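PDB 3M1P: ribose 5-phosphate isomerase from Trypanosoma cruzi, which probably catalyses the interconversion of ribose 5-phosphate and ribulose 5-phosphate, as a type B ribose 5-phosphate isomerase. Local coordinates for residues S51-M56 against A105-V110. The protein carries 1 engineered substitution. Sequence-based numbering, arbitrary orientation.
Sequences SRVAEM and ANIVCV
I107 meets the helix 46-58 with the last carbon of its long branch. CD1 lies 3.7 Å from CA of A54, so the methyl reaches the helix backbone itself. CB of A54 stands beside the same methyl, 4.1 Å from I107 CD1. CG1 of V53 also comes within 4.3 Å of I107 CD1.

The torsions of I107 explain the reach. CG1 is anti to the carbonyl carbon (chi1 -63°), and CD1 continues in an extended line (chi2 -178°). The branch spans a backbone gap of 7.6 Å between CA of A54 and CA of I107. The short side chain of A54 is consistent with this close approach.

The next shell is also apolar. L67, on the neighbouring strand 64-69, touches both V53 and I107, while A87 of strand 87-89 packs on I107 and V82 on A54. Backbone hydrogen bonds link I107 to A88 of strand 87-89 and to R86 just before it, and N106 adds side-chain hydrogen bonds to R86 N and G84 O. V108 points to the other face of the sheet, where helix 117-129 covers it.

The contact joins a helix to the parallel sheet of an alpha/beta fold. All three touching residues are buried, and their contacts are purely apolar. Helix and strand are therefore held here by shape and the hydrophobic effect, not by directional bonds.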
loop_
_atom_site.group_PDB
_atom_site.type_symbol
_atom_site.label_atom_id
_atom_site.label_comp_id
_atom_site.label_asym_id
_atom_site.label_seq_id
_atom_site.Cartn_x
_atom_site.Cartn_y
_atom_site.Cartn_z
ATOM N N SER A 51 16.693 -3.498 19.187
ATOM C CA SER A 51 17.863 -4.229 19.696
ATOM C C SER A 51 17.425 -5.321 20.665
ATOM O O SER A 51 17.844 -6.466 20.546
ATOM C CB SER A 51 18.822 -3.269 20.409
ATOM O OG SER A 51 19.942 -3.968 20.929
ATOM N N ARG A 52 16.559 -4.959 21.606
ATOM C CA ARG A 52 16.072 -5.903 22.609
ATOM C C ARG A 52 15.476 -7.161 21.984
ATOM O O ARG A 52 15.838 -8.271 22.361
ATOM C CB ARG A 52 15.057 -5.243 23.548
ATOM C CG ARG A 52 14.860 -6.029 24.818
ATOM C CD ARG A 52 13.686 -5.534 25.611
ATOM N NE ARG A 52 13.676 -6.146 26.939
ATOM C CZ ARG A 52 12.832 -5.825 27.919
ATOM N NH1 ARG A 52 11.897 -4.887 27.731
ATOM N NH2 ARG A 52 12.924 -6.452 29.091
ATOM N N VAL A 53 14.575 -6.978 21.022
ATOM C CA VAL A 53 13.913 -8.098 20.347
ATOM C C VAL A 53 14.861 -8.808 19.378
ATOM O O VAL A 53 14.930 -10.034 19.346
ATOM C CB VAL A 53 12.633 -7.610 19.621
ATOM C CG1 VAL A 53 12.080 -8.688 18.653
ATOM C CG2 VAL A 53 11.599 -7.164 20.653
ATOM N N ALA A 54 15.594 -8.027 18.595
ATOM C CA ALA A 54 16.593 -8.563 17.674
ATOM C C ALA A 54 17.613 -9.497 18.351
ATOM O O ALA A 54 17.917 -10.567 17.824
ATOM C CB ALA A 54 17.306 -7.423 16.973
ATOM N N GLU A 55 18.145 -9.083 19.502
ATOM C CA GLU A 55 19.102 -9.912 20.240
ATOM C C GLU A 55 18.471 -11.229 20.687
ATOM O O GLU A 55 19.092 -12.281 20.566
ATOM C CB GLU A 55 19.701 -9.156 21.437
ATOM C CG GLU A 55 20.550 -7.951 21.072
ATOM C CD GLU A 55 21.906 -8.296 20.460
ATOM O OE1 GLU A 55 22.341 -9.473 20.534
ATOM O OE2 GLU A 55 22.553 -7.366 19.914
ATOM N N MET A 56 17.228 -11.168 21.166
ATOM C CA MET A 56 16.494 -12.364 21.558
ATOM C C MET A 56 16.385 -13.347 20.397
ATOM O O MET A 56 16.581 -14.556 20.576
ATOM C CB MET A 56 15.118 -11.996 22.091
ATOM C CG MET A 56 15.165 -11.220 23.398
ATOM S SD MET A 56 13.550 -10.593 23.880
ATOM C CE MET A 56 12.709 -12.122 24.308
ATOM N N ALA A 105 12.600 -14.595 6.698
ATOM C CA ALA A 105 12.662 -13.491 7.646
ATOM C C ALA A 105 12.310 -13.989 9.034
ATOM O O ALA A 105 11.403 -14.799 9.185
ATOM C CB ALA A 105 11.711 -12.355 7.225
ATOM N N ASN A 106 13.022 -13.512 10.048
ATOM C CA ASN A 106 12.719 -13.903 11.419
ATOM C C ASN A 106 12.149 -12.758 12.245
ATOM O O ASN A 106 11.688 -12.972 13.353
ATOM C CB ASN A 106 13.937 -14.554 12.126
ATOM C CG ASN A 106 15.235 -13.760 11.933
ATOM O OD1 ASN A 106 15.214 -12.534 11.809
ATOM N ND2 ASN A 106 16.372 -14.469 11.913
ATOM N N ILE A 107 12.171 -11.546 11.701
ATOM C CA ILE A 107 11.475 -10.426 12.341
ATOM C C ILE A 107 10.573 -9.685 11.341
ATOM O O ILE A 107 11.015 -9.318 10.261
ATOM C CB ILE A 107 12.459 -9.426 13.037
ATOM C CG1 ILE A 107 13.230 -10.116 14.181
ATOM C CG2 ILE A 107 11.690 -8.172 13.533
ATOM C CD1 ILE A 107 14.191 -9.234 14.961
ATOM N N VAL A 108 9.306 -9.481 11.704
ATOM C CA VAL A 108 8.401 -8.677 10.900
ATOM C C VAL A 108 8.320 -7.281 11.502
ATOM O O VAL A 108 8.189 -7.136 12.721
ATOM C CB VAL A 108 6.986 -9.335 10.712
ATOM C CG1 VAL A 108 6.217 -9.532 12.042
ATOM C CG2 VAL A 108 6.137 -8.551 9.693
ATOM N N CYS A 109 8.440 -6.262 10.651
ATOM C CA CYS A 109 8.299 -4.872 11.078
ATOM C C CYS A 109 7.094 -4.247 10.404
ATOM O O CYS A 109 6.845 -4.494 9.229
ATOM C CB CYS A 109 9.566 -4.062 10.772
ATOM S SG CYS A 109 11.088 -4.784 11.518
ATOM N N VAL A 110 6.358 -3.436 11.161
ATOM C CA VAL A 110 5.185 -2.728 10.654
ATOM C C VAL A 110 5.140 -1.300 11.184
ATOM O O VAL A 110 5.739 -0.982 12.221
ATOM C CB VAL A 110 3.853 -3.449 11.028
ATOM C CG1 VAL A 110 3.777 -4.834 10.400
ATOM C CG2 VAL A 110 3.687 -3.542 12.541
#